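Local coordinates for response regulator receiver protein (Sinorhizobium medicae, PDB 2RDM) that probably receives a phosphoryl group as a CheY-like response regulator receiver domain in two-component signalling, at residues A15-L18 against L19-S23; I102-E105 against K106-S110; L113-A116 against V117-L121. The protein carries 1 engineered substitution. All coordinates share one frame; numbering follows the deposited sequence.

Interaction 1: residues A15-L18 against L19-S23; sequences AILL and LDFES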
loop_
_atom_site.group_PDB
_atom_site.type_symbol
_atom_site.label_atom_id
_atom_site.label_comp_id
_atom_site.label_asym_id
_atom_site.label_seq_id
_atom_site.Cartn_x
_atom_site.Cartn_y
_atom_site.Cartn_z
ATOM N N ALA A 15 -11.292 10.087 -32.815
ATOM C CA ALA A 15 -12.377 9.140 -33.087
ATOM C C ALA A 15 -11.986 7.674 -32.928
ATOM O O ALA A 15 -12.731 6.904 -32.311
ATOM C CB ALA A 15 -12.965 9.392 -34.479
ATOM N N ILE A 16 -10.825 7.299 -33.478
ATOM C CA ILE A 16 -10.330 5.916 -33.396
ATOM C C ILE A 16 -10.154 5.440 -31.943
ATOM O O ILE A 16 -10.593 4.346 -31.593
ATOM C CB ILE A 16 -9.033 5.669 -34.244
ATOM C CG1 ILE A 16 -7.919 6.674 -33.908
ATOM C CG2 ILE A 16 -9.359 5.699 -35.740
ATOM C CD1 ILE A 16 -6.501 6.101 -34.023
ATOM N N LEU A 17 -9.562 6.290 -31.104
ATOM C CA LEU A 17 -9.246 5.934 -29.724
ATOM C C LEU A 17 -10.453 5.986 -28.793
ATOM O O LEU A 17 -10.630 5.089 -27.965
ATOM C CB LEU A 17 -8.105 6.799 -29.183
ATOM C CG LEU A 17 -6.725 6.587 -29.814
ATOM C CD1 LEU A 17 -5.694 7.349 -29.015
ATOM C CD2 LEU A 17 -6.332 5.105 -29.908
ATOM N N LEU A 18 -11.281 7.024 -28.933
ATOM C CA LEU A 18 -12.497 7.142 -28.130
ATOM C C LEU A 18 -13.358 5.886 -28.272
ATOM O O LEU A 18 -13.789 5.334 -27.272
ATOM C CB LEU A 18 -13.301 8.398 -28.484
ATOM C CG LEU A 18 -14.535 8.650 -27.601
ATOM C CD1 LEU A 18 -14.214 9.545 -26.404
ATOM C CD2 LEU A 18 -15.708 9.199 -28.403
ATOM N N LEU A 19 -13.572 5.436 -29.511
ATOM C CA LEU A 19 -14.350 4.217 -29.792
ATOM C C LEU A 19 -13.641 2.930 -29.326
ATOM O O LEU A 19 -14.293 1.963 -28.927
ATOM C CB LEU A 19 -14.710 4.132 -31.288
ATOM C CG LEU A 19 -15.999 4.768 -31.854
ATOM C CD1 LEU A 19 -17.263 4.214 -31.190
ATOM C CD2 LEU A 19 -16.002 6.303 -31.812
ATOM N N ASP A 20 -12.308 2.945 -29.378
ATOM C CA ASP A 20 -11.455 1.859 -28.896
ATOM C C ASP A 20 -11.544 1.742 -27.379
ATOM O O ASP A 20 -11.807 0.659 -26.853
ATOM C CB ASP A 20 -10.005 2.121 -29.312
ATOM C CG ASP A 20 -9.092 0.944 -29.065
ATOM O OD1 ASP A 20 -9.580 -0.207 -29.030
ATOM O OD2 ASP A 20 -7.872 1.173 -28.924
ATOM N N PHE A 21 -11.330 2.863 -26.685
ATOM C CA PHE A 21 -11.443 2.900 -25.233
ATOM C C PHE A 21 -12.879 2.623 -24.804
ATOM O O PHE A 21 -13.101 1.882 -23.845
ATOM C CB PHE A 21 -10.942 4.234 -24.649
ATOM C CG PHE A 21 -9.490 4.531 -24.943
ATOM C CD1 PHE A 21 -8.523 3.529 -24.861
ATOM C CD2 PHE A 21 -9.087 5.820 -25.282
ATOM C CE1 PHE A 21 -7.182 3.803 -25.132
ATOM C CE2 PHE A 21 -7.745 6.101 -25.561
ATOM C CZ PHE A 21 -6.794 5.091 -25.482
ATOM N N GLU A 22 -13.844 3.190 -25.535
ATOM C CA GLU A 22 -15.265 3.024 -25.223
ATOM C C GLU A 22 -15.690 1.564 -25.271
ATOM O O GLU A 22 -16.331 1.084 -24.335
ATOM C CB GLU A 22 -16.147 3.863 -26.161
ATOM C CG GLU A 22 -17.644 3.758 -25.899
ATOM C CD GLU A 22 -18.450 4.871 -26.557
ATOM O OE1 GLU A 22 -17.925 5.570 -27.458
ATOM O OE2 GLU A 22 -19.619 5.048 -26.161
ATOM N N SER A 23 -15.334 0.864 -26.353
ATOM C CA SER A 23 -15.727 -0.542 -26.514
ATOM C C SER A 23 -15.013 -1.463 -25.530
ATOM O O SER A 23 -15.606 -2.426 -25.058
ATOM C CB SER A 23 -15.535 -1.031 -27.951
ATOM O OG SER A 23 -14.210 -0.808 -28.389
#

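Interaction 2: residues I102-E105 against K106-S110; sequences IILE and KPFTS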
loop_
_atom_site.group_PDB
_atom_site.type_symbol
_atom_site.label_atom_id
_atom_site.label_comp_id
_atom_site.label_asym_id
_atom_site.label_seq_id
_atom_site.Cartn_x
_atom_site.Cartn_y
_atom_site.Cartn_z
ATOM N N ILE A 102 -4.262 7.222 -11.399
ATOM C CA ILE A 102 -3.323 6.425 -12.194
ATOM C C ILE A 102 -3.132 7.139 -13.530
ATOM O O ILE A 102 -4.102 7.603 -14.111
ATOM C CB ILE A 102 -3.868 5.001 -12.408
ATOM C CG1 ILE A 102 -3.920 4.250 -11.064
ATOM C CG2 ILE A 102 -3.051 4.213 -13.424
ATOM C CD1 ILE A 102 -4.513 2.846 -11.163
ATOM N N ILE A 103 -1.897 7.258 -14.005
ATOM C CA ILE A 103 -1.702 7.700 -15.389
ATOM C C ILE A 103 -1.219 6.534 -16.263
ATOM O O ILE A 103 -0.310 5.791 -15.869
ATOM C CB ILE A 103 -0.777 8.964 -15.520
ATOM C CG1 ILE A 103 -0.705 9.423 -16.989
ATOM C CG2 ILE A 103 0.597 8.727 -14.913
ATOM C CD1 ILE A 103 -0.294 10.865 -17.183
ATOM N N LEU A 104 -1.852 6.365 -17.419
ATOM C CA LEU A 104 -1.452 5.358 -18.385
ATOM C C LEU A 104 -0.817 6.058 -19.581
ATOM O O LEU A 104 -1.447 6.902 -20.204
ATOM C CB LEU A 104 -2.665 4.553 -18.834
ATOM C CG LEU A 104 -3.530 3.873 -17.763
ATOM C CD1 LEU A 104 -4.660 3.116 -18.426
ATOM C CD2 LEU A 104 -2.702 2.945 -16.903
ATOM N N GLU A 105 0.430 5.729 -19.891
ATOM C CA GLU A 105 1.077 6.333 -21.051
ATOM C C GLU A 105 1.162 5.345 -22.205
ATOM O O GLU A 105 1.547 4.189 -22.017
ATOM C CB GLU A 105 2.447 6.940 -20.707
ATOM C CG GLU A 105 3.417 6.027 -19.961
ATOM C CD GLU A 105 4.724 6.729 -19.571
ATOM O OE1 GLU A 105 5.385 6.258 -18.616
ATOM O OE2 GLU A 105 5.093 7.742 -20.213
ATOM N N LYS A 106 0.776 5.811 -23.389
ATOM C CA LYS A 106 0.795 5.001 -24.606
ATOM C C LYS A 106 2.212 4.493 -24.904
ATOM O O LYS A 106 3.175 5.245 -24.756
ATOM C CB LYS A 106 0.228 5.805 -25.781
ATOM C CG LYS A 106 -1.241 6.164 -25.604
ATOM C CD LYS A 106 -1.691 7.171 -26.639
ATOM C CE LYS A 106 -3.065 7.702 -26.314
ATOM N NZ LYS A 106 -3.370 8.890 -27.150
ATOM N N PRO A 107 2.349 3.202 -25.275
ATOM C CA PRO A 107 1.260 2.239 -25.427
ATOM C C PRO A 107 0.874 1.553 -24.113
ATOM O O PRO A 107 1.724 1.324 -23.249
ATOM C CB PRO A 107 1.845 1.212 -26.393
ATOM C CG PRO A 107 3.313 1.241 -26.125
ATOM C CD PRO A 107 3.659 2.601 -25.588
ATOM N N PHE A 108 -0.416 1.266 -23.976
ATOM C CA PHE A 108 -0.920 0.415 -22.904
ATOM C C PHE A 108 -2.014 -0.462 -23.472
ATOM O O PHE A 108 -2.569 -0.166 -24.535
ATOM C CB PHE A 108 -1.412 1.238 -21.693
ATOM C CG PHE A 108 -2.483 2.230 -22.024
ATOM C CD1 PHE A 108 -3.827 1.864 -21.957
ATOM C CD2 PHE A 108 -2.159 3.537 -22.376
ATOM C CE1 PHE A 108 -4.824 2.779 -22.276
ATOM C CE2 PHE A 108 -3.151 4.457 -22.681
ATOM C CZ PHE A 108 -4.481 4.072 -22.635
ATOM N N THR A 109 -2.338 -1.536 -22.762
ATOM C CA THR A 109 -3.268 -2.519 -23.269
ATOM C C THR A 109 -4.652 -2.305 -22.688
ATOM O O THR A 109 -4.825 -1.566 -21.719
ATOM C CB THR A 109 -2.814 -3.930 -22.905
ATOM O OG1 THR A 109 -2.866 -4.079 -21.483
ATOM C CG2 THR A 109 -1.379 -4.151 -23.383
ATOM N N SER A 110 -5.628 -2.971 -23.292
ATOM C CA SER A 110 -6.989 -3.017 -22.778
ATOM C C SER A 110 -7.046 -3.545 -21.345
ATOM O O SER A 110 -7.786 -3.014 -20.515
ATOM C CB SER A 110 -7.854 -3.884 -23.697
ATOM O OG SER A 110 -7.321 -5.201 -23.791
#

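Interaction 3: residues L113-A116 against V117-L121; sequences LITA and VSQLL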
loop_
_atom_site.group_PDB
_atom_site.type_symbol
_atom_site.label_atom_id
_atom_site.label_comp_id
_atom_site.label_asym_id
_atom_site.label_seq_id
_atom_site.Cartn_x
_atom_site.Cartn_y
_atom_site.Cartn_z
ATOM N N LEU A 113 -6.015 -0.865 -18.880
ATOM C CA LEU A 113 -7.019 0.170 -18.694
ATOM C C LEU A 113 -8.089 -0.337 -17.722
ATOM O O LEU A 113 -8.467 0.365 -16.773
ATOM C CB LEU A 113 -7.655 0.571 -20.025
ATOM C CG LEU A 113 -8.884 1.497 -19.971
ATOM C CD1 LEU A 113 -8.611 2.793 -19.199
ATOM C CD2 LEU A 113 -9.352 1.812 -21.388
ATOM N N ILE A 114 -8.539 -1.558 -17.964
ATOM C CA ILE A 114 -9.622 -2.179 -17.179
ATOM C C ILE A 114 -9.207 -2.428 -15.718
ATOM O O ILE A 114 -9.987 -2.182 -14.781
ATOM C CB ILE A 114 -10.081 -3.503 -17.854
ATOM C CG1 ILE A 114 -10.783 -3.238 -19.204
ATOM C CG2 ILE A 114 -10.996 -4.288 -16.942
ATOM C CD1 ILE A 114 -11.790 -2.082 -19.196
ATOM N N THR A 115 -7.990 -2.939 -15.537
ATOM C CA THR A 115 -7.400 -3.142 -14.220
ATOM C C THR A 115 -7.298 -1.826 -13.449
ATOM O O THR A 115 -7.682 -1.768 -12.304
ATOM C CB THR A 115 -6.014 -3.840 -14.317
ATOM O OG1 THR A 115 -6.189 -5.129 -14.923
ATOM C CG2 THR A 115 -5.420 -4.021 -12.938
ATOM N N ALA A 116 -6.821 -0.765 -14.100
ATOM C CA ALA A 116 -6.708 0.539 -13.463
ATOM C C ALA A 116 -8.062 1.047 -12.989
ATOM O O ALA A 116 -8.205 1.452 -11.837
ATOM C CB ALA A 116 -6.080 1.551 -14.432
ATOM N N VAL A 117 -9.056 0.987 -13.866
ATOM C CA VAL A 117 -10.389 1.516 -13.555
ATOM C C VAL A 117 -11.001 0.714 -12.399
ATOM O O VAL A 117 -11.450 1.304 -11.412
ATOM C CB VAL A 117 -11.306 1.524 -14.819
ATOM C CG1 VAL A 117 -12.749 1.826 -14.474
ATOM C CG2 VAL A 117 -10.815 2.583 -15.813
ATOM N N SER A 118 -10.950 -0.611 -12.513
ATOM C CA SER A 118 -11.579 -1.527 -11.517
ATOM C C SER A 118 -10.931 -1.426 -10.143
ATOM O O SER A 118 -11.622 -1.411 -9.110
ATOM C CB SER A 118 -11.484 -2.977 -12.016
ATOM O OG SER A 118 -12.042 -3.124 -13.313
ATOM N N GLN A 119 -9.597 -1.373 -10.122
ATOM C CA GLN A 119 -8.835 -1.231 -8.887
ATOM C C GLN A 119 -9.192 0.064 -8.141
ATOM O O GLN A 119 -9.354 0.065 -6.931
ATOM C CB GLN A 119 -7.336 -1.253 -9.223
ATOM C CG GLN A 119 -6.407 -1.112 -8.074
ATOM C CD GLN A 119 -4.973 -1.046 -8.557
ATOM O OE1 GLN A 119 -4.567 -1.827 -9.427
ATOM N NE2 GLN A 119 -4.209 -0.109 -8.016
ATOM N N LEU A 120 -9.315 1.167 -8.871
ATOM C CA LEU A 120 -9.660 2.442 -8.248
ATOM C C LEU A 120 -11.104 2.503 -7.763
ATOM O O LEU A 120 -11.370 3.095 -6.727
ATOM C CB LEU A 120 -9.369 3.596 -9.190
ATOM C CG LEU A 120 -7.879 3.784 -9.505
ATOM C CD1 LEU A 120 -7.717 4.908 -10.528
ATOM C CD2 LEU A 120 -7.054 4.039 -8.258
ATOM N N LEU A 121 -12.020 1.883 -8.508
ATOM C CA LEU A 121 -13.414 1.764 -8.056
ATOM C C LEU A 121 -13.490 0.899 -6.821
ATOM O O LEU A 121 -14.200 1.239 -5.875
ATOM C CB LEU A 121 -14.297 1.163 -9.144
ATOM C CG LEU A 121 -14.682 2.064 -10.313
ATOM C CD1 LEU A 121 -15.016 1.194 -11.481
ATOM C CD2 LEU A 121 -15.859 2.949 -9.953
#

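Interaction 1: residues A15-L18 against L19-S23
Phe21 lays its ring back along the helix against Leu17, one turn earlier, bringing CE2 to 3.7 Å from Leu17 CB. The ring's CG stands beside its own backbone N and anti to the carbonyl carbon (chi1 -60°), which swings the ring toward the N-terminal end of the helix and past the carbonyl of Leu17. CD2 of Phe21 comes within 3.2 Å of Leu17 O, obliquely to the ring. That oxygen also accepts the backbone bond from Phe21 N, 2.7 Å long and almost straight (178°).

Residues 15-18 and 19-23 are successive turns of helix 15-27, the helical link of a beta-alpha-beta unit between strands 7-11 and 31-35 in a CheY-like fold. The tight side of this helix faces the sheet and the loop after strand 7-11: Phe21 and Leu18 press on Leu10 of the strand and Asp12 of the loop, and Glu22 reaches Leu10, Val32 and Ala34. With an alanine in place of Phe21, the CB of Leu17 and the side chain of Leu10 would probably lose their aromatic cover, opening a gap beneath the helix.

The outer side is looser. Ile16 points away from the following turn, and the exposed Leu19 touches the preceding turn, its CD2 resting 3.4 Å from Ala15 O. The backbone bond from Leu19 N to Ala15 O stretches to 3.3 Å, whereas that from Asp20 N to Ile16 O, at 3.1 Å, is bent to 140°.

Interaction 2: residues I102-E105 against K106-S110
Phe108 carries Leu104 on one face of its ring and the peptide joining Glu105 to Lys106 at its edge. Leu104 CB stands over the face, 3.9 Å from the centroid of the Phe108 ring and 16° off the ring normal, a CH-pi contact. Leu104 CD1 lies above the same face, 3.8 Å from Phe108 CD1, and the two side chains cross at about a right angle. At the rim, Glu105 O sits near the ring plane, 3.8 Å from Phe108 CD2. On the side away from Leu104, beyond the rim, Lys106 CG comes to 3.9 Å from Phe108 CE2, and Phe21 of helix 15-27 packs near CZ.

The ring owes this position to a CG lodged between its backbone N and carbonyl carbon (chi1 57°), a crowded choice that turns it back toward the strand. The cis peptide before Pro107 helps reverse the chain as strand 102-105 gives way to the loop. Lysine followed by cis-proline at this strand end is a hallmark of CheY-like receiver domains, in which the lysine lies by the phosphorylation site; here that site is probably Asp57. The extended Lys106 side chain runs toward Leu17 and a bound glycerol. In the edge strand, backbone bonds join Leu104 to Tyr84 and Ser86, and Ile103 N is bonded to Glu125 of a second subunit.

Apolar packing thus carries the Leu104-Phe108 contact, with no hydrogen bond between the two segments. Glu105 O and Pro107 O, both acceptors, stand 3.1 Å apart, and the C-H rim of Phe108 near Glu105 O probably offers it slight electrostatic compensation.

Interaction 3: residues L113-A116 against V117-L121
Ile114 O is gripped twice by Ser118, from its backbone N at 2.9 Å and from its OG at 2.7 Å. The two donors arrive from opposite faces of the carbonyl plane. Ser118 OG reaches back this way because it is set beside its own backbone N, anti to the carbonyl carbon (chi1 -55°), and the bond from OG gives the hydroxyl of this buried residue a partner within the helix itself.

The neighbouring carbonyls follow the regular alpha-helical pattern: Leu113 O accepts from Val117 N at 3.0 Å, Thr115 O from Gln119 N at 2.9 Å, and Ala116 O from Leu120 N at 3.2 Å. Thr115 makes a bond like that of Ser118, its OG1 pairing with Ala111 O one turn back.

Among the apolar groups, Leu113 and Val117 lie side by side and point the same way, with CD1 of the leucine 4.0 Å from CG2 of the valine; that methyl also lies 3.4 Å from Leu113 O.

Other copies of the protein cover parts of the helix: Ser118 packs on Ala111 of a third subunit, and Thr115 on Ser118 of a second. Helix 110-122, the last of the receiver fold, turns Ala116, Val117 and Leu120 onto Val83 of strand 82-86, while Ala116 and Leu120 also meet Ile102 of strand 102-105. Ile114 leans on Thr24 and Leu25 of helix 15-27.

From the N terminus the three contacts follow in series, and none nests within or crosses another. Interactions 1 and 3 each join successive turns of one helix, 15-27 and 110-122, whereas interaction 2 closes the short turn by which edge strand 102-105 leads into the last helix. Though far from the other two in sequence, interaction 1 meets both in space. Leu17 CD1 lies against the amino end of Lys106, while Phe21 reaches both the ring of Phe108 and the side chain of Leu113. The ring of Phe108 touches both the first and the last helix, and Leu104 and Ile102 join its strand to helix 110-122. Interactions 2 and 3 both touch the second subunit.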